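PDB 3PE7: oligogalacturonate lyase from Yersinia enterocolitica subsp. enterocolitica, which cleaves oligogalacturonates, the breakdown products of pectin, by beta-elimination in the cytoplasm, using a seven-bladed beta-propeller that binds manganese. Local coordinates for residues Phe158-Phe163 and Glu208-Val214; Leu279-Cys285 and Tyr323-Met327; Asp215-Trp219 and Lys230-His234. One frame throughout, in Å; residues are numbered along the deposited sequence.

Contact 1: Phe158-Phe163 and Glu208-Val214; sequences FHEFYF and EGPHDLV
Y162 lays one face of its ring over P210, and this is the tight part of a contact that no hydrogen bond crosses. The proline CD stands 3.9 Å from the centroid of the Y162 ring, a CH-pi contact displaced toward the CG side of the ring, where P210 CD comes to 3.5 Å from Y162 CG. With CG anti to the backbone N (chi1 165°), the ring of Y162 reaches across to the loop as far as V214, whose CG1 lies 3.9 Å from Y162 CE2. G209 suits its place because the chain passes close beside the tyrosine ring, with G209 CA 3.8 Å from Y162 CD2, and because its positive phi of 136° is one that glycine tolerates readily. A proline next to it offers a compact, rigid, apolar ring whose C-H groups can lie against an aromatic face, while its carbonyl accepts the backbone N-H groups of both L213 and V214 and so closes the turn.

Toward solvent the packing thins. F163 meets exposed L213 by a single methyl, CD1, 3.6 Å from F163 CZ, and H159 brings the CD2 side of its imidazole to P210 CG at 3.7 Å, while its ND1 is bonded to E160 OE2.

Beyond G209, E208 bends at chi2 and receives the N-H of G209 on OE2 at 2.8 Å; OE1 is salt-bridged to R217. The carboxylate thereby sits at the edge of the F158 ring, the two planes 57° apart. Aromatic residues of the segment 158-163 thus pack on the loop between blade strands 202-207 and 218-222, a decoration of the beta-propeller whose F158 side chain is about 11 Å from the bound manganese ion.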
loop_
_atom_site.group_PDB
_atom_site.type_symbol
_atom_site.label_atom_id
_atom_site.label_comp_id
_atom_site.label_asym_id
_atom_site.label_seq_id
_atom_site.Cartn_x
_atom_site.Cartn_y
_atom_site.Cartn_z
ATOM N N PHE A 158 5.556 -18.644 2.186
ATOM C CA PHE A 158 5.616 -17.643 1.110
ATOM C C PHE A 158 6.721 -17.989 0.118
ATOM O O PHE A 158 6.517 -17.908 -1.099
ATOM C CB PHE A 158 5.822 -16.240 1.708
ATOM C CG PHE A 158 5.493 -15.095 0.759
ATOM C CD1 PHE A 158 4.223 -14.504 0.757
ATOM C CD2 PHE A 158 6.466 -14.591 -0.095
ATOM C CE1 PHE A 158 3.921 -13.446 -0.109
ATOM C CE2 PHE A 158 6.181 -13.535 -0.971
ATOM C CZ PHE A 158 4.916 -12.955 -0.973
ATOM N N HIS A 159 7.880 -18.416 0.633
ATOM C CA HIS A 159 8.999 -18.838 -0.211
ATOM C C HIS A 159 8.676 -20.068 -1.058
ATOM O O HIS A 159 8.835 -20.046 -2.288
ATOM C CB HIS A 159 10.257 -19.080 0.642
ATOM C CG HIS A 159 11.471 -19.440 -0.159
ATOM N ND1 HIS A 159 11.817 -20.744 -0.438
ATOM C CD2 HIS A 159 12.409 -18.666 -0.753
ATOM C CE1 HIS A 159 12.928 -20.759 -1.156
ATOM N NE2 HIS A 159 13.301 -19.511 -1.369
ATOM N N GLU A 160 8.190 -21.124 -0.406
ATOM C CA GLU A 160 7.897 -22.402 -1.063
ATOM C C GLU A 160 6.743 -22.328 -2.055
ATOM O O GLU A 160 6.693 -23.097 -3.025
ATOM C CB GLU A 160 7.600 -23.495 -0.021
ATOM C CG GLU A 160 8.813 -23.863 0.869
ATOM C CD GLU A 160 10.021 -24.325 0.074
ATOM O OE1 GLU A 160 9.875 -25.227 -0.779
ATOM O OE2 GLU A 160 11.126 -23.789 0.319
ATOM N N PHE A 161 5.811 -21.408 -1.806
ATOM C CA PHE A 161 4.621 -21.283 -2.644
ATOM C C PHE A 161 4.986 -20.992 -4.104
ATOM O O PHE A 161 4.333 -21.487 -5.028
ATOM C CB PHE A 161 3.722 -20.175 -2.099
ATOM C CG PHE A 161 2.385 -20.115 -2.757
ATOM C CD1 PHE A 161 1.501 -21.197 -2.686
ATOM C CD2 PHE A 161 1.994 -18.977 -3.454
ATOM C CE1 PHE A 161 0.250 -21.133 -3.306
ATOM C CE2 PHE A 161 0.737 -18.912 -4.064
ATOM C CZ PHE A 161 -0.130 -19.991 -3.991
ATOM N N TYR A 162 6.022 -20.185 -4.283
ATOM C CA TYR A 162 6.497 -19.794 -5.615
ATOM C C TYR A 162 6.775 -21.006 -6.525
ATOM O O TYR A 162 6.423 -21.001 -7.703
ATOM C CB TYR A 162 7.753 -18.931 -5.475
ATOM C CG TYR A 162 8.557 -18.755 -6.753
ATOM C CD1 TYR A 162 9.765 -19.441 -6.944
ATOM C CD2 TYR A 162 8.117 -17.902 -7.760
ATOM C CE1 TYR A 162 10.506 -19.283 -8.116
ATOM C CE2 TYR A 162 8.846 -17.741 -8.941
ATOM C CZ TYR A 162 10.041 -18.431 -9.112
ATOM O OH TYR A 162 10.772 -18.262 -10.268
ATOM N N PHE A 163 7.369 -22.047 -5.955
ATOM C CA PHE A 163 7.783 -23.214 -6.737
ATOM C C PHE A 163 6.626 -24.119 -7.154
ATOM O O PHE A 163 6.801 -24.981 -8.030
ATOM C CB PHE A 163 8.829 -24.015 -5.958
ATOM C CG PHE A 163 10.048 -23.222 -5.598
ATOM C CD1 PHE A 163 11.114 -23.120 -6.488
ATOM C CD2 PHE A 163 10.131 -22.566 -4.371
ATOM C CE1 PHE A 163 12.255 -22.382 -6.148
ATOM C CE2 PHE A 163 11.276 -21.817 -4.023
ATOM C CZ PHE A 163 12.332 -21.731 -4.914
ATOM N N GLU A 208 5.339 -12.701 -8.558
ATOM C CA GLU A 208 5.660 -12.791 -7.127
ATOM C C GLU A 208 6.603 -13.967 -6.876
ATOM O O GLU A 208 6.616 -14.945 -7.633
ATOM C CB GLU A 208 4.372 -12.893 -6.291
ATOM C CG GLU A 208 4.575 -12.718 -4.767
ATOM C CD GLU A 208 5.420 -11.501 -4.436
ATOM O OE1 GLU A 208 4.863 -10.406 -4.409
ATOM O OE2 GLU A 208 6.639 -11.637 -4.219
ATOM N N GLY A 209 7.401 -13.858 -5.819
ATOM C CA GLY A 209 8.357 -14.897 -5.478
ATOM C C GLY A 209 9.697 -14.298 -5.099
ATOM O O GLY A 209 9.864 -13.073 -5.131
ATOM N N PRO A 210 10.658 -15.155 -4.721
ATOM C CA PRO A 210 11.983 -14.726 -4.293
ATOM C C PRO A 210 12.605 -13.760 -5.293
ATOM O O PRO A 210 12.643 -14.049 -6.496
ATOM C CB PRO A 210 12.775 -16.037 -4.251
ATOM C CG PRO A 210 11.737 -17.085 -3.979
ATOM C CD PRO A 210 10.540 -16.623 -4.764
ATOM N N HIS A 211 13.102 -12.634 -4.781
ATOM C CA HIS A 211 13.610 -11.530 -5.599
ATOM C C HIS A 211 14.694 -11.947 -6.579
ATOM O O HIS A 211 14.783 -11.405 -7.694
ATOM C CB HIS A 211 14.136 -10.393 -4.700
ATOM C CG HIS A 211 15.304 -10.788 -3.848
ATOM N ND1 HIS A 211 16.610 -10.541 -4.213
ATOM C CD2 HIS A 211 15.361 -11.418 -2.648
ATOM C CE1 HIS A 211 17.422 -11.004 -3.277
ATOM N NE2 HIS A 211 16.689 -11.538 -2.314
ATOM N N ASP A 212 15.523 -12.899 -6.160
ATOM C CA ASP A 212 16.674 -13.316 -6.942
ATOM C C ASP A 212 16.382 -14.519 -7.844
ATOM O O ASP A 212 17.255 -14.973 -8.588
ATOM C CB ASP A 212 17.888 -13.579 -6.027
ATOM C CG ASP A 212 17.607 -14.612 -4.930
ATOM O OD1 ASP A 212 16.454 -14.718 -4.454
ATOM O OD2 ASP A 212 18.567 -15.315 -4.524
ATOM N N LEU A 213 15.150 -15.016 -7.793
ATOM C CA LEU A 213 14.777 -16.185 -8.586
ATOM C C LEU A 213 13.817 -15.885 -9.728
ATOM O O LEU A 213 13.875 -16.544 -10.766
ATOM C CB LEU A 213 14.201 -17.294 -7.699
ATOM C CG LEU A 213 15.165 -17.896 -6.667
ATOM C CD1 LEU A 213 14.456 -19.009 -5.912
ATOM C CD2 LEU A 213 16.463 -18.410 -7.300
ATOM N N VAL A 214 12.947 -14.894 -9.546
ATOM C CA VAL A 214 11.951 -14.589 -10.569
ATOM C C VAL A 214 12.633 -14.194 -11.884
ATOM O O VAL A 214 13.646 -13.488 -11.875
ATOM C CB VAL A 214 10.914 -13.521 -10.106
ATOM C CG1 VAL A 214 10.086 -14.059 -8.946
ATOM C CG2 VAL A 214 11.585 -12.192 -9.710
#

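Contact 2: Leu279-Cys285 and Tyr323-Met327; sequences LTSMPAC and YVFNM
P283 covers one face of the Y323 ring almost squarely: its CG stands 3.6 Å from the ring centroid and only 8° off the normal, a CH-pi contact over the middle of the ring. The same proline turns another carbon to the next aromatic residue, CD lying at the edge of the F325 ring, 3.8 Å from CE1. A rigid ring with several polarised C-H groups suits this place between two aromatics. C285 brings SG obliquely to the tyrosine, 3.9 Å from Y323 CD2, a sulfur-aromatic contact, while the phenol OH is bonded to D319.

M282 has CG between the backbone N and the carbonyl carbon (chi1 65°), and the chain bends at chi3, so that both CB and CE touch the F325 ring; CB is 3.7 Å from F325 CE1. At the far end M327, bent at chi2 and chi3, sends its CE to L279 CD1 at 3.8 Å. Here the strand carries a classic beta bulge, L279 and T280 together opposite I266.

No hydrogen bond joins the segments, whose strands lie in different sheets. Apolar side chains filling the interface between adjacent blades are characteristic of the beta-propeller.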
loop_
_atom_site.group_PDB
_atom_site.type_symbol
_atom_site.label_atom_id
_atom_site.label_comp_id
_atom_site.label_asym_id
_atom_site.label_seq_id
_atom_site.Cartn_x
_atom_site.Cartn_y
_atom_site.Cartn_z
ATOM N N LEU A 279 17.570 7.135 -10.913
ATOM C CA LEU A 279 17.327 8.483 -10.415
ATOM C C LEU A 279 18.302 8.879 -9.313
ATOM O O LEU A 279 18.881 9.971 -9.357
ATOM C CB LEU A 279 15.870 8.635 -9.954
ATOM C CG LEU A 279 14.796 8.288 -10.989
ATOM C CD1 LEU A 279 13.401 8.495 -10.396
ATOM C CD2 LEU A 279 14.974 9.107 -12.290
ATOM N N THR A 280 18.477 7.996 -8.327
ATOM C CA THR A 280 19.305 8.309 -7.152
ATOM C C THR A 280 19.572 7.058 -6.325
ATOM O O THR A 280 18.888 6.043 -6.463
ATOM C CB THR A 280 18.667 9.414 -6.257
ATOM O OG1 THR A 280 19.595 9.784 -5.228
ATOM C CG2 THR A 280 17.345 8.935 -5.605
ATOM N N SER A 281 20.594 7.124 -5.473
ATOM C CA SER A 281 20.858 6.056 -4.529
ATOM C C SER A 281 19.957 6.313 -3.320
ATOM O O SER A 281 19.447 7.424 -3.150
ATOM C CB SER A 281 22.333 6.071 -4.122
ATOM O OG SER A 281 22.655 7.325 -3.554
ATOM N N MET A 282 19.728 5.292 -2.495
ATOM C CA MET A 282 18.921 5.458 -1.289
ATOM C C MET A 282 19.431 4.515 -0.190
ATOM O O MET A 282 20.041 3.491 -0.499
ATOM C CB MET A 282 17.447 5.144 -1.594
ATOM C CG MET A 282 17.218 3.701 -1.985
ATOM S SD MET A 282 15.503 3.249 -2.308
ATOM C CE MET A 282 14.623 3.841 -0.863
ATOM N N PRO A 283 19.170 4.846 1.084
ATOM C CA PRO A 283 19.376 3.840 2.115
ATOM C C PRO A 283 18.383 2.701 1.929
ATOM O O PRO A 283 17.321 2.884 1.310
ATOM C CB PRO A 283 19.051 4.574 3.430
ATOM C CG PRO A 283 18.793 5.959 3.094
ATOM C CD PRO A 283 18.533 6.062 1.619
ATOM N N ALA A 284 18.720 1.535 2.464
ATOM C CA ALA A 284 17.825 0.377 2.397
ATOM C C ALA A 284 16.533 0.692 3.140
ATOM O O ALA A 284 16.554 0.924 4.351
ATOM C CB ALA A 284 18.492 -0.842 3.012
ATOM N N CYS A 285 15.427 0.704 2.396
ATOM C CA CYS A 285 14.101 0.934 2.955
ATOM C C CYS A 285 13.165 -0.220 2.613
ATOM O O CYS A 285 13.409 -0.962 1.663
ATOM C CB CYS A 285 13.527 2.248 2.407
ATOM S SG CYS A 285 14.357 3.737 2.998
ATOM N N TYR A 323 13.000 8.632 5.508
ATOM C CA TYR A 323 13.773 9.476 4.602
ATOM C C TYR A 323 12.878 10.113 3.571
ATOM O O TYR A 323 11.981 9.462 3.049
ATOM C CB TYR A 323 14.824 8.654 3.855
ATOM C CG TYR A 323 15.830 8.011 4.764
ATOM C CD1 TYR A 323 16.935 8.734 5.229
ATOM C CD2 TYR A 323 15.661 6.696 5.180
ATOM C CE1 TYR A 323 17.871 8.148 6.097
ATOM C CE2 TYR A 323 16.601 6.078 6.030
ATOM C CZ TYR A 323 17.693 6.823 6.486
ATOM O OH TYR A 323 18.593 6.227 7.335
ATOM N N VAL A 324 13.144 11.385 3.255
ATOM C CA VAL A 324 12.429 12.031 2.151
ATOM C C VAL A 324 13.446 12.364 1.081
ATOM O O VAL A 324 14.535 12.889 1.381
ATOM C CB VAL A 324 11.636 13.295 2.584
ATOM C CG1 VAL A 324 11.209 14.133 1.358
ATOM C CG2 VAL A 324 10.422 12.897 3.390
ATOM N N PHE A 325 13.088 12.045 -0.156
ATOM C CA PHE A 325 13.954 12.268 -1.311
ATOM C C PHE A 325 13.363 13.383 -2.138
ATOM O O PHE A 325 12.228 13.276 -2.605
ATOM C CB PHE A 325 14.083 10.984 -2.146
ATOM C CG PHE A 325 14.487 9.789 -1.340
ATOM C CD1 PHE A 325 15.831 9.509 -1.106
ATOM C CD2 PHE A 325 13.526 8.963 -0.776
ATOM C CE1 PHE A 325 16.204 8.409 -0.338
ATOM C CE2 PHE A 325 13.884 7.864 -0.005
ATOM C CZ PHE A 325 15.217 7.582 0.222
ATOM N N ASN A 326 14.108 14.488 -2.270
ATOM C CA ASN A 326 13.676 15.597 -3.115
ATOM C C ASN A 326 14.194 15.349 -4.521
ATOM O O ASN A 326 15.401 15.415 -4.790
ATOM C CB ASN A 326 14.163 16.939 -2.538
ATOM C CG ASN A 326 13.668 18.142 -3.333
ATOM O OD1 ASN A 326 13.524 18.087 -4.558
ATOM N ND2 ASN A 326 13.436 19.251 -2.633
ATOM N N MET A 327 13.265 15.014 -5.414
ATOM C CA MET A 327 13.631 14.542 -6.736
ATOM C C MET A 327 13.946 15.690 -7.692
ATOM O O MET A 327 14.416 15.460 -8.793
ATOM C CB MET A 327 12.539 13.627 -7.309
ATOM C CG MET A 327 12.069 12.499 -6.366
ATOM S SD MET A 327 13.364 11.382 -5.760
ATOM C CE MET A 327 13.875 10.617 -7.314
#

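Contact 3: Asp215-Trp219 and Lys230-His234; sequences DARMW and KVKTH
Within one four-stranded propeller blade, strands 218-222 and 229-230 pair antiparallel, and the contact lies where they part. W219 and K230 form a non-hydrogen-bonded pair with both side chains on one face of the sheet. The lysine, with CG between its backbone N and carbonyl carbon (chi1 56°) and a bend at chi3, runs alongside the tryptophan: its CB is 3.9 Å from the centroid of W219's six-membered ring, and its CE reaches W219 CH2 at 3.6 Å. A long aliphatic chain suits this position, covering the indole while its NZ makes a weak bond to water 1. The indole NE1 donates to A216 O, fixing the ring's rotation.

V231 N donates a hydrogen bond to M218 O, 3.0 Å away, and buried M218 and V231 meet through their CB atoms. Beyond the strand, H234 NE2 accepts the N-H of R217 at 3.1 Å in a nearly straight bond (172°), though the donor lies 36° out of the imidazole plane. Water 2, 2.8 Å from H234 NE2, links it to M218 N. The ring's ND1 is bonded to E238 O, so both nitrogens hold it. Water 1 joins D215 O to H234 N, and water 3 bridges M218 O and K232 N.

W219 stacks with H207 at the end of strand 202-207, and M218 and V231 rest on L252 in strand 252-258 of the neighbouring blade.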
loop_
_atom_site.group_PDB
_atom_site.type_symbol
_atom_site.label_atom_id
_atom_site.label_comp_id
_atom_site.label_asym_id
_atom_site.label_seq_id
_atom_site.Cartn_x
_atom_site.Cartn_y
_atom_site.Cartn_z
ATOM N N ASP A 215 12.085 -14.683 -12.995
ATOM C CA ASP A 215 12.528 -14.305 -14.342
ATOM C C ASP A 215 12.593 -12.774 -14.509
ATOM O O ASP A 215 13.614 -12.215 -14.925
ATOM C CB ASP A 215 11.651 -14.976 -15.432
ATOM C CG ASP A 215 10.144 -14.592 -15.355
ATOM O OD1 ASP A 215 9.455 -14.748 -16.394
ATOM O OD2 ASP A 215 9.625 -14.148 -14.302
ATOM N N ALA A 216 11.504 -12.111 -14.149
ATOM C CA ALA A 216 11.435 -10.656 -14.135
ATOM C C ALA A 216 10.314 -10.273 -13.204
ATOM O O ALA A 216 9.236 -10.879 -13.219
ATOM C CB ALA A 216 11.187 -10.097 -15.539
ATOM N N ARG A 217 10.578 -9.272 -12.376
ATOM C CA ARG A 217 9.621 -8.828 -11.400
ATOM C C ARG A 217 8.426 -8.151 -12.062
ATOM O O ARG A 217 7.299 -8.530 -11.829
ATOM C CB ARG A 217 10.288 -7.843 -10.450
ATOM C CG ARG A 217 9.943 -8.043 -9.027
ATOM C CD ARG A 217 8.630 -7.470 -8.600
ATOM N NE ARG A 217 8.125 -8.355 -7.583
ATOM C CZ ARG A 217 7.272 -8.053 -6.612
ATOM N NH1 ARG A 217 6.758 -6.838 -6.484
ATOM N NH2 ARG A 217 6.926 -9.005 -5.767
ATOM N N MET A 218 8.692 -7.150 -12.898
ATOM C CA MET A 218 7.678 -6.170 -13.274
ATOM C C MET A 218 7.198 -6.353 -14.712
ATOM O O MET A 218 8.000 -6.468 -15.637
ATOM C CB MET A 218 8.223 -4.745 -13.110
ATOM C CG MET A 218 8.607 -4.350 -11.685
ATOM S SD MET A 218 9.636 -2.844 -11.693
ATOM C CE MET A 218 8.444 -1.584 -11.994
ATOM N N TRP A 219 5.879 -6.348 -14.863
ATOM C CA TRP A 219 5.217 -6.554 -16.151
ATOM C C TRP A 219 4.129 -5.522 -16.384
ATOM O O TRP A 219 3.581 -4.939 -15.441
ATOM C CB TRP A 219 4.600 -7.962 -16.198
ATOM C CG TRP A 219 5.662 -9.015 -16.122
ATOM C CD1 TRP A 219 6.334 -9.413 -15.001
ATOM C CD2 TRP A 219 6.218 -9.767 -17.212
ATOM N NE1 TRP A 219 7.251 -10.377 -15.319
ATOM C CE2 TRP A 219 7.203 -10.615 -16.668
ATOM C CE3 TRP A 219 5.960 -9.819 -18.598
ATOM C CZ2 TRP A 219 7.954 -11.506 -17.454
ATOM C CZ3 TRP A 219 6.711 -10.719 -19.387
ATOM C CH2 TRP A 219 7.690 -11.544 -18.802
ATOM N N LYS A 230 7.499 -7.184 -20.338
ATOM C CA LYS A 230 8.227 -6.811 -19.134
ATOM C C LYS A 230 8.626 -5.342 -19.157
ATOM O O LYS A 230 8.917 -4.764 -20.216
ATOM C CB LYS A 230 9.431 -7.726 -18.875
ATOM C CG LYS A 230 10.438 -7.860 -19.965
ATOM C CD LYS A 230 11.562 -8.836 -19.549
ATOM C CE LYS A 230 11.059 -10.227 -19.243
ATOM N NZ LYS A 230 12.207 -11.190 -19.154
ATOM N N VAL A 231 8.627 -4.740 -17.974
ATOM C CA VAL A 231 9.059 -3.350 -17.803
ATOM C C VAL A 231 10.551 -3.223 -18.116
ATOM O O VAL A 231 10.993 -2.257 -18.754
ATOM C CB VAL A 231 8.713 -2.867 -16.366
ATOM C CG1 VAL A 231 9.415 -1.535 -16.032
ATOM C CG2 VAL A 231 7.203 -2.756 -16.202
ATOM N N LYS A 232 11.328 -4.215 -17.695
ATOM C CA LYS A 232 12.745 -4.260 -18.041
ATOM C C LYS A 232 13.251 -5.693 -18.044
ATOM O O LYS A 232 12.632 -6.577 -17.446
ATOM C CB LYS A 232 13.580 -3.405 -17.079
ATOM C CG LYS A 232 13.926 -4.086 -15.756
ATOM C CD LYS A 232 14.638 -3.147 -14.810
ATOM C CE LYS A 232 16.037 -2.790 -15.310
ATOM N NZ LYS A 232 16.709 -1.832 -14.348
ATOM N N THR A 233 14.367 -5.904 -18.735
ATOM C CA THR A 233 15.152 -7.112 -18.565
ATOM C C THR A 233 16.134 -6.858 -17.421
ATOM O O THR A 233 16.915 -5.899 -17.459
ATOM C CB THR A 233 15.904 -7.471 -19.845
ATOM O OG1 THR A 233 14.953 -7.669 -20.896
ATOM C CG2 THR A 233 16.715 -8.752 -19.651
ATOM N N HIS A 234 16.069 -7.707 -16.397
ATOM C CA HIS A 234 16.997 -7.634 -15.270
ATOM C C HIS A 234 18.423 -7.851 -15.760
ATOM O O HIS A 234 18.694 -8.780 -16.537
ATOM C CB HIS A 234 16.693 -8.720 -14.234
ATOM C CG HIS A 234 15.435 -8.503 -13.445
ATOM N ND1 HIS A 234 15.347 -8.783 -12.097
ATOM C CD2 HIS A 234 14.210 -8.055 -13.817
ATOM C CE1 HIS A 234 14.122 -8.518 -11.673
ATOM N NE2 HIS A 234 13.413 -8.076 -12.697
HETATM O O HOH W 1 14.563 -10.385 -16.773
HETATM O O HOH W 2 11.351 -6.206 -13.110
HETATM O O HOH W 3 10.664 -6.193 -15.560
#

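Contacts 1 and 3 are neighbours, their centres 14 Å apart, and they touch through a salt bridge of 2.8 Å between E208 OE1 and R217 NH2; R217 also pairs with E243, so one arginine ties the loop of contact 1 to the next blade. Contact 2 lies farther round the propeller, its centre 26 Å from that of contact 1 and 22 Å from that of contact 3. The side chains of F158, C285 and R217 each lie about 11 Å from the manganese ion bound by H287, Q350, H353 and H355, so all three contacts reach to that distance of the ion without supplying its ligands.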